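Local coordinates for protein tonb-dependent siderophore receptor (Acinetobacter baumannii, PDB 5FP1) that probably takes up iron-loaded siderophores across the outer membrane, as a TonB-dependent receptor, and may bind ferric enterobactin with micromolar affinity, at residues Pro248-Gln253 against Asp689-Phe693; Tyr257-Arg262 against Val316-Leu320; Ser307-Val311 against Tyr380-Ser384. One frame throughout, in Å; residues are numbered along the deposited sequence.

Contact 1: residues Pro248-Gln253 against Asp689-Phe693; sequences PAEVKQ and DKRYF
A long loop between strands 234-238 and 264-279 meets the short turn between strands 678-685 and 693-696. As in other TonB-dependent receptors, these are probably extracellular connections of the barrel. Neither segment is a regular strand. Segment 248-253 bends at Glu250, the centre of an inverse gamma turn, with a weak 3.1 Å bond from Val251 N to Ala249 O. Asp689 has left-handed backbone angles (55/42) before an extended run to Phe693. Pro248 CA lies 8.7 Å from Phe693 CA, and Gln253 CA lies 6.3 Å from Arg691 CA. The Arg691 side chain runs out straight, with chi1 to chi3 all t, into the bend of 248-253. Its NH2 donates to Ala249 O at 2.9 Å. One water accepts from Arg691 NE at 2.9 Å and donates to Lys252 O at 2.9 Å. Another accepts from Arg691 NH1 at 2.9 Å and lies 2.7 Å from Pro248 O. Gln253, also extended (t, t), donates from NE2 to Asp689 O at 3.3 Å. A water links Gln253 OE1 (3.0 Å) to Asp689 OD2 (2.7 Å), while Asp689 OD1 accepts from Arg708 N. Pro248 CG sits 3.6 Å over the centroid of the Phe693 ring, a CH-pi contact. Across these segments the guanidinium is bonded directly to one carbonyl and through waters to two more; Glu250 OE1, 4.2 Å from Arg691 NH1, forms no salt bridge with it.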
loop_
_atom_site.group_PDB
_atom_site.type_symbol
_atom_site.label_atom_id
_atom_site.label_comp_id
_atom_site.label_asym_id
_atom_site.label_seq_id
_atom_site.Cartn_x
_atom_site.Cartn_y
_atom_site.Cartn_z
ATOM N N PRO A 248 16.404 17.017 -1.553
ATOM C CA PRO A 248 15.461 18.010 -2.037
ATOM C C PRO A 248 15.962 19.469 -1.817
ATOM O O PRO A 248 16.684 19.742 -0.867
ATOM C CB PRO A 248 14.206 17.721 -1.214
ATOM C CG PRO A 248 14.316 16.276 -0.850
ATOM C CD PRO A 248 15.781 16.069 -0.610
ATOM N N ALA A 249 15.587 20.360 -2.727
ATOM C CA ALA A 249 15.956 21.759 -2.666
ATOM C C ALA A 249 15.648 22.354 -1.314
ATOM O O ALA A 249 14.645 22.018 -0.671
ATOM C CB ALA A 249 15.225 22.538 -3.756
ATOM N N GLU A 250 16.505 23.271 -0.887
ATOM C CA GLU A 250 16.286 24.003 0.378
ATOM C C GLU A 250 15.334 25.167 0.127
ATOM O O GLU A 250 15.772 26.283 -0.216
ATOM C CB GLU A 250 17.639 24.529 0.888
ATOM C CG GLU A 250 18.589 23.397 1.241
ATOM C CD GLU A 250 18.127 22.635 2.488
ATOM O OE1 GLU A 250 17.268 23.150 3.238
ATOM O OE2 GLU A 250 18.623 21.515 2.720
ATOM N N VAL A 251 14.039 24.889 0.242
ATOM C CA VAL A 251 12.993 25.869 0.073
ATOM C C VAL A 251 12.105 25.787 1.291
ATOM O O VAL A 251 12.180 24.828 2.072
ATOM C CB VAL A 251 12.155 25.624 -1.191
ATOM C CG1 VAL A 251 13.040 25.738 -2.416
ATOM C CG2 VAL A 251 11.522 24.233 -1.144
ATOM N N LYS A 252 11.280 26.805 1.465
ATOM C CA LYS A 252 10.449 26.902 2.660
ATOM C C LYS A 252 9.559 25.667 2.834
ATOM O O LYS A 252 8.981 25.158 1.876
ATOM C CB LYS A 252 9.561 28.121 2.575
ATOM C CG LYS A 252 8.905 28.504 3.892
ATOM C CD LYS A 252 8.027 29.739 3.719
ATOM C CE LYS A 252 7.299 30.065 5.013
ATOM N NZ LYS A 252 6.500 31.318 4.888
ATOM N N GLN A 253 9.442 25.214 4.068
ATOM C CA GLN A 253 8.574 24.103 4.399
ATOM C C GLN A 253 7.172 24.357 3.857
ATOM O O GLN A 253 6.659 25.465 3.933
ATOM C CB GLN A 253 8.543 23.913 5.931
ATOM C CG GLN A 253 7.685 22.756 6.388
ATOM C CD GLN A 253 7.771 22.485 7.874
ATOM O OE1 GLN A 253 8.331 23.263 8.634
ATOM N NE2 GLN A 253 7.242 21.354 8.284
ATOM N N ASP A 689 6.680 19.613 14.130
ATOM C CA ASP A 689 6.613 20.292 12.828
ATOM C C ASP A 689 7.862 20.030 11.965
ATOM O O ASP A 689 8.408 20.905 11.299
ATOM C CB ASP A 689 6.386 21.798 13.008
ATOM C CG ASP A 689 5.771 22.441 11.788
ATOM O OD1 ASP A 689 5.167 21.728 10.936
ATOM O OD2 ASP A 689 5.895 23.676 11.667
ATOM N N LYS A 690 8.301 18.791 11.979
ATOM C CA LYS A 690 9.489 18.396 11.245
ATOM C C LYS A 690 9.190 18.427 9.724
ATOM O O LYS A 690 8.160 17.940 9.280
ATOM C CB LYS A 690 9.851 16.972 11.669
ATOM C CG LYS A 690 11.018 16.341 10.942
ATOM C CD LYS A 690 12.336 16.995 11.285
ATOM C CE LYS A 690 13.408 16.391 10.411
ATOM N NZ LYS A 690 14.784 16.864 10.760
ATOM N N ARG A 691 10.104 19.013 8.969
ATOM C CA ARG A 691 10.137 18.902 7.508
ATOM C C ARG A 691 10.904 17.650 7.118
ATOM O O ARG A 691 12.132 17.530 7.300
ATOM C CB ARG A 691 10.794 20.137 6.884
ATOM C CG ARG A 691 10.828 20.138 5.347
ATOM C CD ARG A 691 11.614 21.356 4.847
ATOM N NE ARG A 691 11.645 21.532 3.384
ATOM C CZ ARG A 691 12.698 21.295 2.619
ATOM N NH1 ARG A 691 13.801 20.793 3.130
ATOM N NH2 ARG A 691 12.631 21.510 1.313
ATOM N N TYR A 692 10.166 16.696 6.575
ATOM C CA TYR A 692 10.762 15.470 6.083
ATOM C C TYR A 692 9.998 14.976 4.854
ATOM O O TYR A 692 8.986 15.581 4.441
ATOM C CB TYR A 692 10.833 14.394 7.196
ATOM C CG TYR A 692 9.516 13.797 7.639
ATOM C CD1 TYR A 692 8.653 14.494 8.474
ATOM C CD2 TYR A 692 9.131 12.518 7.210
ATOM C CE1 TYR A 692 7.451 13.946 8.870
ATOM C CE2 TYR A 692 7.927 11.967 7.584
ATOM C CZ TYR A 692 7.103 12.668 8.444
ATOM O OH TYR A 692 5.902 12.117 8.826
ATOM N N PHE A 693 10.536 13.911 4.256
ATOM C CA PHE A 693 10.068 13.385 2.991
ATOM C C PHE A 693 9.720 11.899 3.091
ATOM O O PHE A 693 10.547 11.087 3.511
ATOM C CB PHE A 693 11.147 13.626 1.938
ATOM C CG PHE A 693 11.426 15.087 1.716
ATOM C CD1 PHE A 693 12.329 15.747 2.506
ATOM C CD2 PHE A 693 10.701 15.814 0.776
ATOM C CE1 PHE A 693 12.532 17.092 2.352
ATOM C CE2 PHE A 693 10.920 17.165 0.608
ATOM C CZ PHE A 693 11.802 17.807 1.415
HETATM O O HOH W 1 16.205 20.094 1.740
HETATM O O HOH W 2 9.668 22.378 1.482
HETATM O O HOH W 3 9.820 23.184 11.192
HETATM O O HOH W 4 6.243 25.279 9.489
#

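Contact 2: residues Tyr257-Arg262 against Val316-Leu320; sequences YGWKDR and VWHRL. With PO4 (phosphate ion), chain B.
Segment 257-262 is an irregular loop, and 316-320 lies near the start of the long barrel strand 315-341. The loop turns at its end, where Arg262 N donates to Trp259 O at 2.9 Å. The strand is kinked at His318, the centre of an inverse gamma turn with a weak 3.0 Å bond from Arg319 N to Trp317 O. The CA atoms of Gly258 and His318 are 6.8 Å apart; those of Arg262 and Leu320 are 9.3 Å apart. His318 (chi1 m) is the centre of the contact. Its ND1 donates a weak hydrogen bond to Tyr257 O at 2.8 Å. Trp259 CB lies over the His318 ring face, 4.1 Å from the centroid, in a CH-pi contact. The Trp259 five-membered ring is oblique to the imidazole, with planes at 31°. Arg262 (t, t, p) sends NH1 to His318 O, a 2.9 Å hydrogen bond, and Leu320 CB covers one face of its guanidinium, 3.7 Å from NH1. At the other end, Val316 CG2 packs on the Tyr257 ring face, 4.1 Å from the centroid, and Tyr257 OH bonds to Leu394 O. Arg319 points away from the loop. Its NH1 forms a salt bridge with Asp306 and a weak 2.9 Å hydrogen bond to O2 of a phosphate ion, probably from the crystallisation liquor. A probably extracellular loop thus lies against the first residues of a barrel strand. The buried polar side chains of His318 and Arg262 are paired with main-chain carbonyls, while aromatic and aliphatic groups pack round them.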
loop_
_atom_site.group_PDB
_atom_site.type_symbol
_atom_site.label_atom_id
_atom_site.label_comp_id
_atom_site.label_asym_id
_atom_site.label_seq_id
_atom_site.Cartn_x
_atom_site.Cartn_y
_atom_site.Cartn_z
ATOM N N TYR A 257 4.347 23.384 -5.570
ATOM C CA TYR A 257 4.645 23.665 -6.960
ATOM C C TYR A 257 3.614 23.191 -7.953
ATOM O O TYR A 257 3.820 23.294 -9.173
ATOM C CB TYR A 257 6.022 23.083 -7.323
ATOM C CG TYR A 257 7.138 23.711 -6.571
ATOM C CD1 TYR A 257 7.372 25.078 -6.656
ATOM C CD2 TYR A 257 7.942 22.962 -5.697
ATOM C CE1 TYR A 257 8.400 25.672 -5.944
ATOM C CE2 TYR A 257 8.975 23.550 -4.997
ATOM C CZ TYR A 257 9.190 24.909 -5.107
ATOM O OH TYR A 257 10.190 25.502 -4.381
ATOM N N GLY A 258 2.480 22.699 -7.461
ATOM C CA GLY A 258 1.390 22.352 -8.329
ATOM C C GLY A 258 0.682 23.586 -8.888
ATOM O O GLY A 258 0.947 24.717 -8.477
ATOM N N TRP A 259 -0.217 23.347 -9.820
ATOM C CA TRP A 259 -0.891 24.400 -10.570
ATOM C C TRP A 259 -2.383 24.185 -10.364
ATOM O O TRP A 259 -3.014 23.392 -11.062
ATOM C CB TRP A 259 -0.479 24.290 -12.019
ATOM C CG TRP A 259 -0.847 25.411 -12.916
ATOM C CD1 TRP A 259 -1.678 26.473 -12.650
ATOM C CD2 TRP A 259 -0.400 25.576 -14.249
ATOM N NE1 TRP A 259 -1.747 27.305 -13.747
ATOM C CE2 TRP A 259 -0.973 26.776 -14.745
ATOM C CE3 TRP A 259 0.472 24.855 -15.070
ATOM C CZ2 TRP A 259 -0.719 27.247 -16.030
ATOM C CZ3 TRP A 259 0.730 25.331 -16.345
ATOM C CH2 TRP A 259 0.124 26.520 -16.820
ATOM N N LYS A 260 -2.944 24.878 -9.380
ATOM C CA LYS A 260 -4.260 24.527 -8.900
ATOM C C LYS A 260 -5.371 24.715 -9.898
ATOM O O LYS A 260 -6.347 23.945 -9.871
ATOM C CB LYS A 260 -4.578 25.215 -7.572
ATOM C CG LYS A 260 -3.678 24.693 -6.469
ATOM C CD LYS A 260 -4.002 25.307 -5.135
ATOM C CE LYS A 260 -5.214 24.684 -4.512
ATOM N NZ LYS A 260 -5.186 24.985 -3.072
ATOM N N ASP A 261 -5.224 25.680 -10.805
ATOM C CA ASP A 261 -6.224 25.908 -11.841
ATOM C C ASP A 261 -6.163 24.842 -12.934
ATOM O O ASP A 261 -7.074 24.759 -13.750
ATOM C CB ASP A 261 -6.042 27.291 -12.482
ATOM C CG ASP A 261 -7.315 27.790 -13.191
ATOM O OD1 ASP A 261 -8.396 27.625 -12.623
ATOM O OD2 ASP A 261 -7.232 28.296 -14.325
ATOM N N ARG A 262 -5.064 24.079 -12.993
ATOM C CA ARG A 262 -4.881 23.034 -14.018
ATOM C C ARG A 262 -5.052 21.604 -13.458
ATOM O O ARG A 262 -5.653 20.733 -14.094
ATOM C CB ARG A 262 -3.485 23.134 -14.596
ATOM C CG ARG A 262 -3.241 22.225 -15.782
ATOM C CD ARG A 262 -1.782 22.128 -16.132
ATOM N NE ARG A 262 -0.994 21.416 -15.132
ATOM C CZ ARG A 262 0.319 21.210 -15.202
ATOM N NH1 ARG A 262 1.032 21.688 -16.217
ATOM N NH2 ARG A 262 0.928 20.509 -14.255
ATOM N N VAL A 316 10.631 27.084 -11.390
ATOM C CA VAL A 316 10.134 25.708 -11.473
ATOM C C VAL A 316 9.109 25.602 -12.568
ATOM O O VAL A 316 8.072 26.289 -12.531
ATOM C CB VAL A 316 9.473 25.279 -10.137
ATOM C CG1 VAL A 316 8.796 23.894 -10.244
ATOM C CG2 VAL A 316 10.489 25.272 -9.041
ATOM N N TRP A 317 9.383 24.718 -13.525
ATOM C CA TRP A 317 8.488 24.417 -14.630
ATOM C C TRP A 317 7.425 23.409 -14.194
ATOM O O TRP A 317 7.760 22.395 -13.598
ATOM C CB TRP A 317 9.274 23.806 -15.779
ATOM C CG TRP A 317 8.458 23.380 -16.960
ATOM C CD1 TRP A 317 7.575 24.138 -17.660
ATOM C CD2 TRP A 317 8.476 22.097 -17.604
ATOM N NE1 TRP A 317 7.021 23.408 -18.681
ATOM C CE2 TRP A 317 7.554 22.151 -18.670
ATOM C CE3 TRP A 317 9.191 20.923 -17.400
ATOM C CZ2 TRP A 317 7.335 21.075 -19.529
ATOM C CZ3 TRP A 317 8.965 19.845 -18.261
ATOM C CH2 TRP A 317 8.046 19.936 -19.303
ATOM N N HIS A 318 6.158 23.707 -14.472
ATOM C CA HIS A 318 5.049 22.832 -14.072
ATOM C C HIS A 318 4.868 21.657 -15.060
ATOM O O HIS A 318 3.874 21.612 -15.771
ATOM C CB HIS A 318 3.707 23.568 -14.054
ATOM C CG HIS A 318 3.595 24.692 -13.071
ATOM N ND1 HIS A 318 3.636 24.509 -11.702
ATOM C CD2 HIS A 318 3.352 26.015 -13.265
ATOM C CE1 HIS A 318 3.440 25.673 -11.099
ATOM N NE2 HIS A 318 3.271 26.602 -12.025
ATOM N N ARG A 319 5.799 20.693 -15.054
ATOM C CA ARG A 319 5.706 19.494 -15.880
ATOM C C ARG A 319 4.413 18.764 -15.583
ATOM O O ARG A 319 4.077 18.555 -14.432
ATOM C CB ARG A 319 6.896 18.560 -15.622
ATOM C CG ARG A 319 6.711 17.132 -16.110
ATOM C CD ARG A 319 6.600 16.966 -17.631
ATOM N NE ARG A 319 6.038 15.640 -17.889
ATOM C CZ ARG A 319 6.722 14.508 -18.048
ATOM N NH1 ARG A 319 8.035 14.500 -18.104
ATOM N NH2 ARG A 319 6.063 13.378 -18.196
ATOM N N LEU A 320 3.675 18.411 -16.631
ATOM C CA LEU A 320 2.371 17.747 -16.476
ATOM C C LEU A 320 2.520 16.222 -16.548
ATOM O O LEU A 320 3.189 15.707 -17.448
ATOM C CB LEU A 320 1.383 18.214 -17.565
ATOM C CG LEU A 320 -0.037 17.627 -17.503
ATOM C CD1 LEU A 320 -1.057 18.692 -17.946
ATOM C CD2 LEU A 320 -0.172 16.383 -18.342
HETATM P P PO4 B . 10.789 12.308 -17.497
HETATM O O1 PO4 B . 11.630 13.518 -17.845
HETATM O O2 PO4 B . 9.727 12.758 -16.517
HETATM O O3 PO4 B . 11.650 11.217 -16.862
HETATM O O4 PO4 B . 10.129 11.766 -18.753
#

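Contact 3: residues Ser307-Val311 against Tyr380-Ser384; sequences SKGNV and YSDCS
Ser307 begins the first segment, in the loop joining strands 284-304 and 315-341, and its OG is hydrogen-bonded to His700. Lys308 follows with its CA 7.1 Å from Ser381 CA. Its CB lies 3.9 Å from Ser381 O, and its CE 4.3 Å from Ser381 CB. Gly309 has phi/psi of 94/-1, angles at which a CB would clash with the carbonyl oxygen of Lys308. The chain then enters a short 3-10 turn at Asn310 and Val311. Asn310 (chi1 m) points toward the partner loop, with its CA 6.9 Å from Asp382 CA. Its ND2 donates to Ser381 O at 2.9 Å, and its CG lies 3.5 Å from Cys383 SG. Segment 380-384 presents these atoms from a type I beta turn, closed by Cys383 N to Tyr380 O at 2.8 Å. An Asx turn overlaps its end: Asp382 OD1 accepts from Ser384 N at 3.1 Å and from Ser384 OG at 2.8 Å. Cys383 is disulfide-bonded to Cys391, which ties this turn to strand 391-393. Two barrel-strand connections, probably extracellular, are joined by one well-aligned amide-to-carbonyl hydrogen bond beside a disulfide, and Asp305, which also accepts from Asn310 ND2, fixes the amide further.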
loop_
_atom_site.group_PDB
_atom_site.type_symbol
_atom_site.label_atom_id
_atom_site.label_comp_id
_atom_site.label_asym_id
_atom_site.label_seq_id
_atom_site.Cartn_x
_atom_site.Cartn_y
_atom_site.Cartn_z
ATOM N N SER A 307 13.702 17.981 -13.660
ATOM C CA SER A 307 15.172 18.045 -13.789
ATOM C C SER A 307 15.656 18.933 -14.948
ATOM O O SER A 307 16.734 18.732 -15.471
ATOM C CB SER A 307 15.787 16.637 -13.888
ATOM O OG SER A 307 15.361 15.834 -12.786
ATOM N N LYS A 308 14.876 19.924 -15.342
ATOM C CA LYS A 308 15.268 20.753 -16.457
ATOM C C LYS A 308 16.299 21.816 -16.122
ATOM O O LYS A 308 16.774 22.488 -17.028
ATOM C CB LYS A 308 14.057 21.438 -17.058
ATOM C CG LYS A 308 13.038 20.470 -17.646
ATOM C CD LYS A 308 13.508 19.908 -18.973
ATOM C CE LYS A 308 12.491 18.895 -19.462
ATOM N NZ LYS A 308 13.043 18.074 -20.554
ATOM N N GLY A 309 16.625 21.996 -14.849
ATOM C CA GLY A 309 17.674 22.938 -14.463
ATOM C C GLY A 309 17.165 24.339 -14.109
ATOM O O GLY A 309 17.942 25.209 -13.771
ATOM N N ASN A 310 15.861 24.578 -14.201
ATOM C CA ASN A 310 15.347 25.906 -13.910
ATOM C C ASN A 310 15.477 26.240 -12.460
ATOM O O ASN A 310 15.552 27.419 -12.101
ATOM C CB ASN A 310 13.900 26.119 -14.405
ATOM C CG ASN A 310 13.754 25.817 -15.866
ATOM O OD1 ASN A 310 14.367 26.458 -16.723
ATOM N ND2 ASN A 310 12.962 24.815 -16.167
ATOM N N VAL A 311 15.562 25.214 -11.628
ATOM C CA VAL A 311 15.742 25.403 -10.200
ATOM C C VAL A 311 16.992 26.265 -9.882
ATOM O O VAL A 311 16.987 27.044 -8.944
ATOM C CB VAL A 311 15.821 24.048 -9.476
ATOM C CG1 VAL A 311 16.297 24.204 -8.047
ATOM C CG2 VAL A 311 14.457 23.355 -9.526
ATOM N N TYR A 380 7.108 25.584 -22.672
ATOM C CA TYR A 380 8.108 26.485 -22.094
ATOM C C TYR A 380 8.889 25.833 -20.964
ATOM O O TYR A 380 9.050 26.415 -19.897
ATOM C CB TYR A 380 7.472 27.787 -21.600
ATOM C CG TYR A 380 6.676 28.456 -22.676
ATOM C CD1 TYR A 380 7.300 28.966 -23.802
ATOM C CD2 TYR A 380 5.299 28.534 -22.601
ATOM C CE1 TYR A 380 6.567 29.549 -24.819
ATOM C CE2 TYR A 380 4.559 29.102 -23.617
ATOM C CZ TYR A 380 5.206 29.615 -24.711
ATOM O OH TYR A 380 4.477 30.180 -25.701
ATOM N N SER A 381 9.389 24.637 -21.204
ATOM C CA SER A 381 10.148 23.929 -20.189
ATOM C C SER A 381 11.475 24.621 -19.864
ATOM O O SER A 381 12.131 24.277 -18.884
ATOM C CB SER A 381 10.395 22.511 -20.626
ATOM O OG SER A 381 11.247 22.466 -21.726
ATOM N N ASP A 382 11.864 25.586 -20.691
ATOM C CA ASP A 382 13.015 26.435 -20.399
ATOM C C ASP A 382 12.647 27.775 -19.734
ATOM O O ASP A 382 13.519 28.635 -19.518
ATOM C CB ASP A 382 13.825 26.697 -21.677
ATOM C CG ASP A 382 13.050 27.515 -22.708
ATOM O OD1 ASP A 382 11.878 27.884 -22.485
ATOM O OD2 ASP A 382 13.617 27.782 -23.776
ATOM N N CYS A 383 11.380 27.935 -19.370
ATOM C CA CYS A 383 10.896 29.122 -18.656
ATOM C C CYS A 383 11.227 30.444 -19.386
ATOM O O CYS A 383 11.417 31.485 -18.760
ATOM C CB CYS A 383 11.393 29.132 -17.206
ATOM S SG CYS A 383 10.855 27.675 -16.262
ATOM N N SER A 384 11.246 30.395 -20.711
ATOM C CA SER A 384 11.609 31.569 -21.523
ATOM C C SER A 384 10.447 32.545 -21.662
ATOM O O SER A 384 10.632 33.698 -22.001
ATOM C CB SER A 384 12.049 31.109 -22.924
ATOM O OG SER A 384 11.037 30.344 -23.552
#

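How the contacts relate
All three contacts lie on the same side of the chain's centre, among the connections of the barrel strands. Contact 2 is 19 Å from contact 1 and 13 Å from contact 3, centre to centre; contacts 1 and 3 are 22 Å apart. Contacts 1 and 2 share the 239-263 loop, and Val251 packs on Tyr257. Contact 2 meets contact 3 through Trp317, which lies on Lys308, Asn310 and Ser381. Along the chain both lie within the span bounded by contact 1, and their segments alternate. Contact 1 joins distant residues because the barrel closes on itself and the 239-263 loop reaches the turn before strand 693-696. Together they link four loops and strand 315-341, probably around the extracellular siderophore entrance.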